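Local coordinates for hypothetical protein yfcE (Escherichia coli, PDB 1SU1) that is of unknown function but belongs to the calcineurin-like phosphoesterase superfamily and carries a two-zinc site at the ends of strands from two beta sheets, at residues L28-D33 against V146-H151; L56-D61 against V91-G96; E82-V87 against L107-T112; R124-H129 against P139-N144; P155-R160 against L190-L195. One frame throughout, in Å; residues are numbered along the deposited sequence.

Interaction 1 (L28-D33 against V146-H151); sequences LMFASD and VLVYGH. With ZN (zinc ion), chain E; ZN (zinc ion), chain F.
Three flat groups mark this contact between facing strand ends of the calcineurin-like metallophosphoesterase sandwich: the Phe30 ring, the Asp33 carboxylate and the His151 imidazole. Val148 CG1 meets the Phe30 ring obliquely, 4.0 Å from Phe30 CE2, and the two side chains cross at about a right angle. Leu127 and Pro168 also pack on the Phe30 side chain, which places it in the apolar layer between the sheets. The Asp33 carboxylate is gripped from several directions. His151 N gives a bond of 2.9 Å to the syn lone pair of Asp33 OD2, bent to 136° at the hydrogen, while Ser32 OG, 2.6 Å from Asp33 OD2, comes from above the carboxylate plane, 41° out of it. Two donors on OD2, with a zinc ion on OD1, should fix the rotation of the group. With chi1 at -177°, placing OG opposite its own backbone N, Ser32 lays its hydroxyl against the bare backbone of Gly150, Ser32 OG being 3.5 Å from Gly150 CA; with no side chain at Gly150 the backbones can come this near, 5.8 Å between the CA atoms of Ser32 and Gly150. Each segment thus ends in a metal ligand. His35 and His153 share the zinc ion of Asp33, and Asp61, Asn97 and His129 share that of His151, whose ND1 stands 2.2 Å from the metal.

Interaction 2 (L56-D61 against V91-G96); sequences LVILGD and VIAVRG. With ZN (zinc ion), chain E.
Ile58 and Val91 pack across each other on one face of a parallel strand pair, Ile58 CD1 lying 3.9 Å from Val91 CG1. Ala93, the small neighbour on that face, makes a low place beside the branched CB of Ile58, and the two CB atoms sit 3.9 Å apart. On the other face Val57 CG2 approaches Ile92 CB at 4.3 Å. The N-to-C directions of strands 56-58 and 91-93 differ by 25°, and three bonds lace them, of which Ile92 N to Leu56 O is the straightest, at 168°. Past the strands, Val94 CG2 occupies the position between its backbone N and carbonyl carbon (chi1 -71° for CG1), and this turns it onto Leu59, 3.7 Å from Leu59 CA; the two side chains lie alongside, pointing the same way. Gly60 and Gly96 then meet with no side chain between them, their CA atoms 4.1 Å apart; at the backbone angles of Gly60 a CB would jam against the preceding carbonyl O, which calls for glycine. Asp61 follows, its OD2 on a zinc ion, while Asp99 accepts from the backbone N of both Asp61 and Gly96. This is the parallel pair of a beta-alpha-beta unit crossing over through helix 77-85, with metal-binding loops at its C-terminal strand ends, as in metallophosphoesterases.

Interaction 3 (E82-V87 against L107-T112); sequences ERLNEV and LHFPIT
Asn85, with the most surface buried here, meets His108 by a backbone-to-side-chain hydrogen bond and a stack at once. His108 N donates to Asn85 OD1 over 2.6 Å, nearly straight at 165°, although the donor is tilted 31° from the amide plane. The same amide lies on one face of the His108 imidazole: the planes are 17° apart, and Asn85 ND2 sits 3.5 Å above the ring plane, over its centre. Asn85 CG, anti to the carbonyl carbon, carries the amide across to the ring, and ND2 also donates to Leu106 O, so both ends of the group are held and its orientation is settled. A water joins the two residues a second time, giving a bond to Asn85 O and hydrogen-bonding His108 ND1 at 3.1 Å. Leu84, one residue earlier, supplies the apolar half of the contact. Leu84 CB approaches the edge of the Phe109 ring, 4.1 Å from Phe109 CE1, and Leu84 CD1 comes to 4.3 Å from Leu107 CD2; Val62 touches both leucines. Phe109 continues onto Val91 and Ala93 of the sheet. Together these contacts tie the last part of crossover helix 77-85 to the loop after helix 101-106, on the helical flank of the metallophosphoesterase fold.

Interaction 4 (R124-H129 against P139-N144); sequences RLFLTH and PALNQN. With ZN (zinc ion), chain E.
Phe126 and Pro139 make the CH-pi contact that seats the 139-144 loop on strand 124-128, in one of the two sheets of this metallophosphoesterase sandwich. Pro139 CG stands over one face of the ring, 4.0 Å from its centroid and 26° off the normal; it is displaced toward the rim, where Phe126 CE2 is the nearest atom at 3.6 Å. With CG anti to the backbone N (chi1 -170°), Phe126 holds its ring beneath the proline. Purely apolar contact is added by Leu141, whose CD2 reaches 4.0 Å from Phe126 CB, and Leu147 of the neighbouring strand touches both Phe126 and Pro139. The third kind of contact is that of a methyl on a charged plane. Arg124 runs extended from CG to NE and crosses Leu141 at about a right angle, putting its guanidinium face under Leu141 CD2. Ala140 O lies near the guanidinium edge, but at 3.7 Å from Arg124 NH1 this is a proximity, not a bond; the polar hold comes through Arg124 NE to Gln117. His89 of a neighbouring subunit packs on Arg124, and His108 of the same subunit on Ala140. Beyond the strand, His129 binds a zinc ion through NE2, 2.2 Å away. Over the guanidinium itself, the closest approach is Leu141 CD2 to Arg124 NH1, 3.4 Å.

Interaction 5 (P155-R160 against L190-L195); sequences PVAEQR and LSVIAL
Val192 has CG1 anti to its backbone N and CG2 anti to its carbonyl carbon (chi1 -178°), and this rotation spreads its two methyls over separate partners on segment 155-160. Val192 CG1 meets the proline ring, 3.6 Å from Pro155 CB. Val192 CG2 turns to the next two residues, lying 3.8 Å from Val156 O and 4.3 Å from Ala157 CB. One valine therefore carries the largest share of the contact, 62 of the 147 Å² buried. Pro155 and Ala157 both direct their CB atoms at the opposite strand, whereas Val156 between them points its CB away, the alternation expected of an extended chain. Ala157 CB also comes to 4.4 Å from Leu190 O. The strand axes approach to 7.3 Å and make 156° between their directions, too far for a ladder, and the contacts between them are van der Waals ones. Phe166 touches Val192 and Leu190 from strand 163-167, and Ala202 and Val204 of strand 200-205 reach Ala157. The strands belong to different sheets: within this chain, 156-160 is outermost in the five-stranded one and 189-194 lies inside the six-stranded one. Their meeting is face-to-face sheet packing, as in the beta sandwich core of calcineurin-like phosphoesterases.

Interactions 1 and 2 form the buried centre: their strands 27-31 and 55-58 are neighbours in one sheet, and both reach the same zinc ion, which interaction 4 also touches through its histidine. Interaction 1 bridges the two sheets by an aspartate-to-backbone bond near the zinc ions as well as by a phenylalanine on a valine; interaction 5 bridges them again, 9 Å away between centres, partly buried and by van der Waals contact, mostly apolar. Interaction 2 differs in being a true backbone ladder within a sheet. Interactions 3 and 4 lie farther out, each about 15 Å from the chain centre, and both fasten loops, one by an amide-imidazole stack, the other by a proline on a phenylalanine.

Interaction 1 (L28-D33 against V146-H151)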
# COMPACT_ATOMS: atom_id res chain seq x y z
N LEU A 28 9.08 19.72 -20.98
CA LEU A 28 8.46 19.55 -19.67
C LEU A 28 9.07 20.43 -18.58
O LEU A 28 10.26 20.71 -18.59
CB LEU A 28 8.57 18.09 -19.23
CG LEU A 28 8.20 16.99 -20.22
CD1 LEU A 28 8.74 15.65 -19.71
CD2 LEU A 28 6.71 16.94 -20.42
N MET A 29 8.23 20.85 -17.64
CA MET A 29 8.68 21.64 -16.50
C MET A 29 8.54 20.76 -15.26
O MET A 29 7.56 20.03 -15.12
CB MET A 29 7.82 22.90 -16.34
CG MET A 29 8.29 23.78 -15.18
SD MET A 29 7.40 25.37 -15.07
CE MET A 29 7.85 25.86 -13.41
N PHE A 30 9.51 20.85 -14.36
CA PHE A 30 9.52 20.08 -13.12
C PHE A 30 9.55 20.96 -11.88
O PHE A 30 10.29 21.94 -11.82
CB PHE A 30 10.75 19.16 -13.06
CG PHE A 30 10.89 18.23 -14.23
CD1 PHE A 30 11.42 18.69 -15.43
CD2 PHE A 30 10.49 16.89 -14.13
CE1 PHE A 30 11.55 17.83 -16.53
CE2 PHE A 30 10.62 16.03 -15.22
CZ PHE A 30 11.15 16.50 -16.42
N ALA A 31 8.76 20.58 -10.88
CA ALA A 31 8.70 21.27 -9.60
C ALA A 31 8.70 20.16 -8.54
O ALA A 31 7.98 19.17 -8.70
CB ALA A 31 7.43 22.11 -9.50
N SER A 32 9.47 20.33 -7.47
CA SER A 32 9.53 19.32 -6.43
C SER A 32 9.64 19.91 -5.02
O SER A 32 10.12 21.03 -4.84
CB SER A 32 10.71 18.38 -6.68
OG SER A 32 10.75 17.33 -5.71
N ASP A 33 9.19 19.13 -4.04
CA ASP A 33 9.24 19.51 -2.63
C ASP A 33 8.72 20.93 -2.36
O ASP A 33 9.45 21.80 -1.84
CB ASP A 33 10.67 19.34 -2.12
CG ASP A 33 11.15 17.87 -2.18
OD1 ASP A 33 10.98 17.11 -1.19
OD2 ASP A 33 11.67 17.46 -3.24
N VAL A 146 17.34 8.13 -17.69
CA VAL A 146 17.45 9.15 -16.65
C VAL A 146 16.63 8.88 -15.39
O VAL A 146 15.43 8.66 -15.46
CB VAL A 146 17.01 10.54 -17.19
CG1 VAL A 146 17.28 11.62 -16.14
CG2 VAL A 146 17.74 10.86 -18.50
N LEU A 147 17.29 8.92 -14.24
CA LEU A 147 16.56 8.77 -12.98
C LEU A 147 16.19 10.20 -12.55
O LEU A 147 17.06 11.01 -12.24
CB LEU A 147 17.44 8.14 -11.90
CG LEU A 147 16.85 8.24 -10.48
CD1 LEU A 147 15.59 7.40 -10.38
CD2 LEU A 147 17.87 7.76 -9.45
N VAL A 148 14.89 10.52 -12.55
CA VAL A 148 14.41 11.84 -12.17
C VAL A 148 13.76 11.80 -10.78
O VAL A 148 12.72 11.15 -10.60
CB VAL A 148 13.36 12.37 -13.18
CG1 VAL A 148 12.85 13.74 -12.74
CG2 VAL A 148 13.96 12.46 -14.58
N TYR A 149 14.34 12.51 -9.82
CA TYR A 149 13.83 12.51 -8.44
C TYR A 149 14.00 13.83 -7.66
O TYR A 149 14.75 14.73 -8.08
CB TYR A 149 14.54 11.43 -7.65
CG TYR A 149 16.01 11.71 -7.46
CD1 TYR A 149 16.89 11.67 -8.54
CD2 TYR A 149 16.52 12.06 -6.20
CE1 TYR A 149 18.25 11.97 -8.37
CE2 TYR A 149 17.87 12.36 -6.03
CZ TYR A 149 18.73 12.31 -7.12
OH TYR A 149 20.07 12.58 -6.93
N GLY A 150 13.34 13.90 -6.50
CA GLY A 150 13.42 15.06 -5.62
C GLY A 150 13.86 14.60 -4.24
O GLY A 150 14.92 14.00 -4.08
N HIS A 151 13.05 14.88 -3.22
CA HIS A 151 13.31 14.44 -1.86
C HIS A 151 14.55 14.92 -1.09
O HIS A 151 14.45 15.22 0.11
CB HIS A 151 13.30 12.89 -1.80
CG HIS A 151 13.25 12.35 -0.41
ND1 HIS A 151 12.23 12.63 0.47
CD2 HIS A 151 14.12 11.57 0.27
CE1 HIS A 151 12.47 12.05 1.63
NE2 HIS A 151 13.61 11.40 1.54
ZN ZN E . 10.42 13.94 0.57
ZN ZN F . 10.89 17.34 0.68

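Interaction 2 (L56-D61 against V91-G96)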
# COMPACT_ATOMS: atom_id res chain seq x y z
N LEU A 56 3.21 19.89 -16.50
CA LEU A 56 3.90 20.36 -15.30
C LEU A 56 4.09 19.08 -14.47
O LEU A 56 3.12 18.48 -14.01
CB LEU A 56 3.06 21.35 -14.49
CG LEU A 56 3.67 21.67 -13.11
CD1 LEU A 56 5.06 22.27 -13.27
CD2 LEU A 56 2.77 22.63 -12.36
N VAL A 57 5.34 18.67 -14.29
CA VAL A 57 5.64 17.46 -13.54
C VAL A 57 6.04 17.72 -12.09
O VAL A 57 7.14 18.21 -11.80
CB VAL A 57 6.77 16.66 -14.25
CG1 VAL A 57 7.04 15.37 -13.50
CG2 VAL A 57 6.37 16.38 -15.69
N ILE A 58 5.13 17.37 -11.18
CA ILE A 58 5.35 17.54 -9.75
C ILE A 58 5.90 16.25 -9.12
O ILE A 58 5.23 15.21 -9.12
CB ILE A 58 4.01 17.96 -9.08
CG1 ILE A 58 3.58 19.32 -9.66
CG2 ILE A 58 4.16 18.03 -7.57
CD1 ILE A 58 2.33 19.91 -9.05
N LEU A 59 7.12 16.33 -8.59
CA LEU A 59 7.79 15.17 -8.01
C LEU A 59 7.52 14.83 -6.54
O LEU A 59 8.32 14.13 -5.90
CB LEU A 59 9.30 15.30 -8.23
CG LEU A 59 9.77 15.41 -9.69
CD1 LEU A 59 11.26 15.74 -9.72
CD2 LEU A 59 9.50 14.09 -10.45
N GLY A 60 6.42 15.34 -5.98
CA GLY A 60 6.09 14.98 -4.60
C GLY A 60 6.37 15.91 -3.43
O GLY A 60 7.31 16.73 -3.46
N ASP A 61 5.57 15.74 -2.37
CA ASP A 61 5.62 16.52 -1.13
C ASP A 61 5.07 17.90 -1.45
O ASP A 61 5.80 18.92 -1.48
CB ASP A 61 7.05 16.54 -0.58
CG ASP A 61 7.47 15.18 -0.01
OD1 ASP A 61 6.86 14.17 -0.42
OD2 ASP A 61 8.40 15.11 0.82
N VAL A 91 -1.25 18.54 -15.02
CA VAL A 91 -0.27 18.05 -14.05
C VAL A 91 -0.07 16.53 -14.11
O VAL A 91 -1.03 15.77 -14.29
CB VAL A 91 -0.68 18.40 -12.60
CG1 VAL A 91 0.33 17.82 -11.61
CG2 VAL A 91 -0.76 19.92 -12.44
N ILE A 92 1.19 16.12 -13.97
CA ILE A 92 1.62 14.73 -13.93
C ILE A 92 2.43 14.69 -12.64
O ILE A 92 3.49 15.31 -12.56
CB ILE A 92 2.57 14.37 -15.11
CG1 ILE A 92 1.87 14.54 -16.46
CG2 ILE A 92 3.06 12.93 -14.94
CD1 ILE A 92 0.67 13.65 -16.67
N ALA A 93 1.96 13.97 -11.62
CA ALA A 93 2.67 13.91 -10.35
C ALA A 93 2.98 12.50 -9.83
O ALA A 93 2.43 11.51 -10.31
CB ALA A 93 1.87 14.67 -9.29
N VAL A 94 3.89 12.42 -8.86
CA VAL A 94 4.25 11.15 -8.22
C VAL A 94 4.28 11.40 -6.71
O VAL A 94 4.65 12.50 -6.25
CB VAL A 94 5.63 10.60 -8.68
CG1 VAL A 94 5.52 10.10 -10.12
CG2 VAL A 94 6.71 11.67 -8.57
N ARG A 95 3.91 10.37 -5.95
CA ARG A 95 3.82 10.43 -4.49
C ARG A 95 5.11 10.65 -3.71
O ARG A 95 6.10 9.95 -3.93
CB ARG A 95 3.14 9.15 -3.98
CG ARG A 95 2.61 9.24 -2.55
CD ARG A 95 1.98 7.94 -2.08
NE ARG A 95 2.96 6.91 -1.74
CZ ARG A 95 3.16 5.79 -2.44
NH1 ARG A 95 2.44 5.54 -3.52
NH2 ARG A 95 4.06 4.90 -2.03
N GLY A 96 5.08 11.62 -2.79
CA GLY A 96 6.23 11.90 -1.94
C GLY A 96 5.98 11.33 -0.55
O GLY A 96 4.83 11.11 -0.18
ZN ZN E . 10.42 13.94 0.57

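Interaction 3 (E82-V87 against L107-T112)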
# COMPACT_ATOMS: atom_id res chain seq x y z
N GLU A 82 -6.00 25.51 -3.97
CA GLU A 82 -6.82 26.26 -4.92
C GLU A 82 -6.02 26.61 -6.17
O GLU A 82 -6.51 26.48 -7.29
CB GLU A 82 -7.32 27.58 -4.29
CG GLU A 82 -8.57 27.48 -3.45
CD GLU A 82 -8.88 28.79 -2.73
OE1 GLU A 82 -8.83 29.87 -3.38
OE2 GLU A 82 -9.18 28.75 -1.50
N ARG A 83 -4.78 27.05 -5.96
CA ARG A 83 -3.92 27.45 -7.07
C ARG A 83 -3.47 26.28 -7.96
O ARG A 83 -3.48 26.40 -9.19
CB ARG A 83 -2.70 28.20 -6.52
CG ARG A 83 -3.03 29.61 -5.98
CD ARG A 83 -3.47 30.56 -7.10
NE ARG A 83 -3.29 31.96 -6.74
CZ ARG A 83 -4.18 32.70 -6.08
NH1 ARG A 83 -5.33 32.17 -5.69
NH2 ARG A 83 -3.91 33.97 -5.80
N LEU A 84 -3.08 25.16 -7.36
CA LEU A 84 -2.66 24.03 -8.19
C LEU A 84 -3.84 23.46 -8.99
O LEU A 84 -3.67 23.01 -10.12
CB LEU A 84 -2.02 22.93 -7.33
CG LEU A 84 -0.65 23.28 -6.74
CD1 LEU A 84 -0.17 22.17 -5.83
CD2 LEU A 84 0.35 23.53 -7.87
N ASN A 85 -5.04 23.51 -8.42
CA ASN A 85 -6.21 22.99 -9.13
C ASN A 85 -6.62 23.75 -10.38
O ASN A 85 -7.32 23.22 -11.24
CB ASN A 85 -7.41 22.86 -8.18
CG ASN A 85 -7.29 21.64 -7.26
OD1 ASN A 85 -6.60 20.67 -7.60
ND2 ASN A 85 -7.95 21.68 -6.11
N GLU A 86 -6.18 25.01 -10.49
CA GLU A 86 -6.52 25.80 -11.68
C GLU A 86 -5.88 25.18 -12.92
O GLU A 86 -6.36 25.37 -14.04
CB GLU A 86 -6.06 27.26 -11.51
CG GLU A 86 -6.96 28.07 -10.56
CD GLU A 86 -6.35 29.41 -10.14
OE1 GLU A 86 -6.98 30.11 -9.31
OE2 GLU A 86 -5.25 29.77 -10.62
N VAL A 87 -4.81 24.42 -12.73
CA VAL A 87 -4.14 23.79 -13.86
C VAL A 87 -4.10 22.25 -13.76
O VAL A 87 -3.26 21.58 -14.39
CB VAL A 87 -2.70 24.39 -14.01
CG1 VAL A 87 -1.78 23.86 -12.92
CG2 VAL A 87 -2.15 24.10 -15.39
N LEU A 107 -6.56 17.89 -3.86
CA LEU A 107 -6.03 18.13 -5.20
C LEU A 107 -6.80 17.39 -6.29
O LEU A 107 -7.13 16.21 -6.14
CB LEU A 107 -4.55 17.77 -5.22
CG LEU A 107 -3.72 18.53 -4.17
CD1 LEU A 107 -2.32 17.90 -4.04
CD2 LEU A 107 -3.61 20.00 -4.59
N HIS A 108 -7.07 18.08 -7.40
CA HIS A 108 -7.83 17.50 -8.50
C HIS A 108 -7.07 16.79 -9.60
O HIS A 108 -7.53 16.71 -10.73
CB HIS A 108 -8.72 18.58 -9.11
CG HIS A 108 -9.71 19.15 -8.14
ND1 HIS A 108 -10.56 20.18 -8.47
CD2 HIS A 108 -9.99 18.82 -6.86
CE1 HIS A 108 -11.31 20.47 -7.42
NE2 HIS A 108 -10.99 19.66 -6.43
N PHE A 109 -5.89 16.28 -9.27
CA PHE A 109 -5.09 15.52 -10.21
C PHE A 109 -4.50 14.36 -9.40
O PHE A 109 -4.31 14.47 -8.19
CB PHE A 109 -3.98 16.38 -10.85
CG PHE A 109 -3.12 17.13 -9.87
CD1 PHE A 109 -3.51 18.38 -9.39
CD2 PHE A 109 -1.94 16.58 -9.41
CE1 PHE A 109 -2.72 19.07 -8.48
CE2 PHE A 109 -1.14 17.26 -8.49
CZ PHE A 109 -1.54 18.50 -8.03
N PRO A 110 -4.22 13.22 -10.06
CA PRO A 110 -3.66 12.01 -9.42
C PRO A 110 -2.27 12.20 -8.82
O PRO A 110 -1.33 12.52 -9.54
CB PRO A 110 -3.64 10.98 -10.55
CG PRO A 110 -4.65 11.50 -11.54
CD PRO A 110 -4.45 12.99 -11.50
N ILE A 111 -2.13 11.97 -7.52
CA ILE A 111 -0.82 12.10 -6.88
C ILE A 111 -0.34 10.83 -6.14
O ILE A 111 0.72 10.85 -5.52
CB ILE A 111 -0.83 13.25 -5.84
CG1 ILE A 111 -1.89 12.97 -4.77
CG2 ILE A 111 -1.14 14.58 -6.53
CD1 ILE A 111 -1.65 13.70 -3.47
N THR A 112 -1.11 9.74 -6.21
CA THR A 112 -0.73 8.51 -5.51
C THR A 112 0.27 7.57 -6.18
O THR A 112 0.92 6.77 -5.50
CB THR A 112 -1.99 7.68 -5.11
OG1 THR A 112 -2.79 7.41 -6.27
CG2 THR A 112 -2.83 8.45 -4.09
O HOH W 1 -9.81 21.75 -11.02

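Interaction 4 (R124-H129 against P139-N144)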
# COMPACT_ATOMS: atom_id res chain seq x y z
N ARG A 124 14.65 6.70 -21.82
CA ARG A 124 13.57 6.61 -20.87
C ARG A 124 13.81 7.46 -19.61
O ARG A 124 14.89 7.43 -19.03
CB ARG A 124 13.43 5.14 -20.52
CG ARG A 124 12.51 4.80 -19.40
CD ARG A 124 12.35 3.29 -19.40
NE ARG A 124 11.63 2.83 -18.24
CZ ARG A 124 12.10 1.94 -17.39
NH1 ARG A 124 13.30 1.42 -17.57
NH2 ARG A 124 11.38 1.59 -16.34
N LEU A 125 12.80 8.23 -19.21
CA LEU A 125 12.89 9.05 -17.99
C LEU A 125 12.05 8.39 -16.90
O LEU A 125 10.85 8.23 -17.07
CB LEU A 125 12.36 10.47 -18.22
CG LEU A 125 12.96 11.41 -19.28
CD1 LEU A 125 12.41 12.82 -19.05
CD2 LEU A 125 14.45 11.42 -19.20
N PHE A 126 12.68 8.02 -15.79
CA PHE A 126 11.99 7.39 -14.68
C PHE A 126 11.70 8.43 -13.59
O PHE A 126 12.60 8.82 -12.85
CB PHE A 126 12.86 6.26 -14.11
CG PHE A 126 12.15 5.38 -13.10
CD1 PHE A 126 11.50 4.21 -13.50
CD2 PHE A 126 12.11 5.72 -11.75
CE1 PHE A 126 10.85 3.40 -12.59
CE2 PHE A 126 11.45 4.92 -10.82
CZ PHE A 126 10.82 3.75 -11.24
N LEU A 127 10.43 8.83 -13.46
CA LEU A 127 9.99 9.82 -12.48
C LEU A 127 9.54 9.23 -11.13
O LEU A 127 8.57 8.46 -11.08
CB LEU A 127 8.84 10.67 -13.05
CG LEU A 127 8.87 11.07 -14.53
CD1 LEU A 127 7.56 11.74 -14.90
CD2 LEU A 127 10.06 12.01 -14.80
N THR A 128 10.20 9.62 -10.04
CA THR A 128 9.85 9.14 -8.71
C THR A 128 10.25 10.21 -7.67
O THR A 128 11.09 11.05 -7.97
CB THR A 128 10.58 7.79 -8.40
OG1 THR A 128 9.98 7.16 -7.27
CG2 THR A 128 12.06 8.03 -8.11
N HIS A 129 9.68 10.17 -6.47
CA HIS A 129 10.00 11.16 -5.45
C HIS A 129 11.40 11.06 -4.88
O HIS A 129 12.08 12.08 -4.68
CB HIS A 129 9.00 11.12 -4.29
CG HIS A 129 9.28 12.16 -3.24
ND1 HIS A 129 9.07 13.51 -3.45
CD2 HIS A 129 9.77 12.05 -1.98
CE1 HIS A 129 9.43 14.18 -2.37
NE2 HIS A 129 9.85 13.32 -1.46
N PRO A 139 16.47 2.02 -9.69
CA PRO A 139 15.50 1.16 -10.34
C PRO A 139 16.32 0.52 -11.46
O PRO A 139 17.42 0.98 -11.74
CB PRO A 139 14.49 2.16 -10.91
CG PRO A 139 14.58 3.31 -10.00
CD PRO A 139 16.06 3.43 -9.79
N ALA A 140 15.80 -0.53 -12.08
CA ALA A 140 16.55 -1.16 -13.16
C ALA A 140 16.36 -0.26 -14.38
O ALA A 140 15.24 0.01 -14.79
CB ALA A 140 16.00 -2.56 -13.44
N LEU A 141 17.46 0.20 -14.96
CA LEU A 141 17.38 1.08 -16.12
C LEU A 141 18.42 0.73 -17.17
O LEU A 141 19.44 0.12 -16.86
CB LEU A 141 17.57 2.55 -15.69
CG LEU A 141 16.53 3.12 -14.71
CD1 LEU A 141 16.99 4.48 -14.19
CD2 LEU A 141 15.20 3.25 -15.42
N ASN A 142 18.15 1.12 -18.41
CA ASN A 142 19.06 0.86 -19.51
C ASN A 142 20.10 1.98 -19.59
O ASN A 142 19.96 3.01 -18.93
CB ASN A 142 18.30 0.79 -20.82
CG ASN A 142 19.06 0.05 -21.90
OD1 ASN A 142 18.68 0.08 -23.06
ND2 ASN A 142 20.14 -0.62 -21.50
N GLN A 143 21.13 1.78 -20.40
CA GLN A 143 22.18 2.77 -20.56
C GLN A 143 21.59 4.02 -21.23
O GLN A 143 20.81 3.92 -22.18
CB GLN A 143 23.32 2.20 -21.41
CG GLN A 143 24.64 2.95 -21.25
CD GLN A 143 25.77 2.35 -22.09
OE1 GLN A 143 25.69 2.33 -23.33
NE2 GLN A 143 26.82 1.87 -21.43
N ASN A 144 21.96 5.19 -20.71
CA ASN A 144 21.48 6.47 -21.22
C ASN A 144 20.07 6.84 -20.80
O ASN A 144 19.45 7.72 -21.41
CB ASN A 144 21.60 6.53 -22.75
CG ASN A 144 23.03 6.70 -23.23
OD1 ASN A 144 23.99 6.54 -22.45
ND2 ASN A 144 23.20 7.01 -24.51
ZN ZN E . 10.42 13.94 0.57

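Interaction 5 (P155-R160 against L190-L195)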
# COMPACT_ATOMS: atom_id res chain seq x y z
N PRO A 155 19.93 19.94 -5.78
CA PRO A 155 19.90 19.88 -7.25
C PRO A 155 21.01 19.03 -7.85
O PRO A 155 22.15 19.06 -7.38
CB PRO A 155 20.02 21.35 -7.65
CG PRO A 155 21.01 21.85 -6.63
CD PRO A 155 20.47 21.24 -5.33
N VAL A 156 20.68 18.27 -8.89
CA VAL A 156 21.66 17.44 -9.55
C VAL A 156 21.35 17.38 -11.03
O VAL A 156 20.19 17.42 -11.44
CB VAL A 156 21.66 15.99 -8.96
CG1 VAL A 156 22.65 15.11 -9.72
CG2 VAL A 156 22.03 16.02 -7.48
N ALA A 157 22.40 17.30 -11.85
CA ALA A 157 22.24 17.20 -13.29
C ALA A 157 23.58 16.69 -13.79
O ALA A 157 24.50 17.47 -14.02
CB ALA A 157 21.92 18.57 -13.91
N GLU A 158 23.69 15.38 -13.94
CA GLU A 158 24.95 14.80 -14.37
C GLU A 158 24.82 13.33 -14.73
O GLU A 158 23.84 12.67 -14.38
CB GLU A 158 25.99 14.93 -13.25
CG GLU A 158 25.64 14.13 -12.01
CD GLU A 158 26.67 14.26 -10.90
OE1 GLU A 158 27.88 14.19 -11.20
OE2 GLU A 158 26.27 14.43 -9.73
N GLN A 159 25.83 12.82 -15.42
CA GLN A 159 25.85 11.42 -15.79
C GLN A 159 26.59 10.71 -14.67
O GLN A 159 27.69 11.10 -14.29
CB GLN A 159 26.62 11.23 -17.10
CG GLN A 159 26.56 9.81 -17.62
CD GLN A 159 27.64 9.53 -18.63
OE1 GLN A 159 28.82 9.42 -18.28
NE2 GLN A 159 27.25 9.43 -19.90
N ARG A 160 25.96 9.69 -14.11
CA ARG A 160 26.56 8.91 -13.03
C ARG A 160 26.64 7.47 -13.49
O ARG A 160 25.65 6.74 -13.44
CB ARG A 160 25.73 9.01 -11.76
CG ARG A 160 26.12 10.16 -10.86
CD ARG A 160 26.54 9.65 -9.48
NE ARG A 160 27.04 10.72 -8.62
CZ ARG A 160 28.17 10.62 -7.91
NH1 ARG A 160 28.90 9.51 -7.96
NH2 ARG A 160 28.57 11.64 -7.15
N LEU A 190 18.43 18.75 -19.80
CA LEU A 190 17.72 18.88 -18.54
C LEU A 190 18.42 19.96 -17.72
O LEU A 190 19.63 19.86 -17.48
CB LEU A 190 17.74 17.55 -17.77
CG LEU A 190 16.77 16.46 -18.24
CD1 LEU A 190 17.20 15.12 -17.68
CD2 LEU A 190 15.35 16.82 -17.80
N SER A 191 17.68 20.96 -17.28
CA SER A 191 18.28 22.07 -16.52
C SER A 191 17.64 22.38 -15.17
O SER A 191 16.41 22.38 -15.04
CB SER A 191 18.23 23.36 -17.36
OG SER A 191 18.86 23.20 -18.62
N VAL A 192 18.48 22.67 -14.19
CA VAL A 192 18.01 23.08 -12.87
C VAL A 192 18.12 24.62 -12.93
O VAL A 192 19.19 25.16 -13.21
CB VAL A 192 18.93 22.57 -11.74
CG1 VAL A 192 18.37 22.98 -10.39
CG2 VAL A 192 19.05 21.05 -11.82
N ILE A 193 17.01 25.31 -12.68
CA ILE A 193 16.95 26.77 -12.78
C ILE A 193 16.50 27.47 -11.50
O ILE A 193 15.51 27.07 -10.88
CB ILE A 193 15.96 27.16 -13.88
CG1 ILE A 193 16.29 26.39 -15.16
CG2 ILE A 193 15.98 28.67 -14.10
CD1 ILE A 193 15.21 26.46 -16.23
N ALA A 194 17.22 28.52 -11.12
CA ALA A 194 16.87 29.29 -9.91
C ALA A 194 15.49 29.91 -10.11
O ALA A 194 15.19 30.41 -11.20
CB ALA A 194 17.90 30.38 -9.66
N LEU A 195 14.65 29.83 -9.08
CA LEU A 195 13.29 30.35 -9.17
C LEU A 195 13.20 31.89 -9.26
O LEU A 195 12.28 32.40 -9.91
CB LEU A 195 12.45 29.89 -7.98
CG LEU A 195 11.34 28.86 -8.23
CD1 LEU A 195 10.37 28.92 -7.07
CD2 LEU A 195 10.58 29.15 -9.53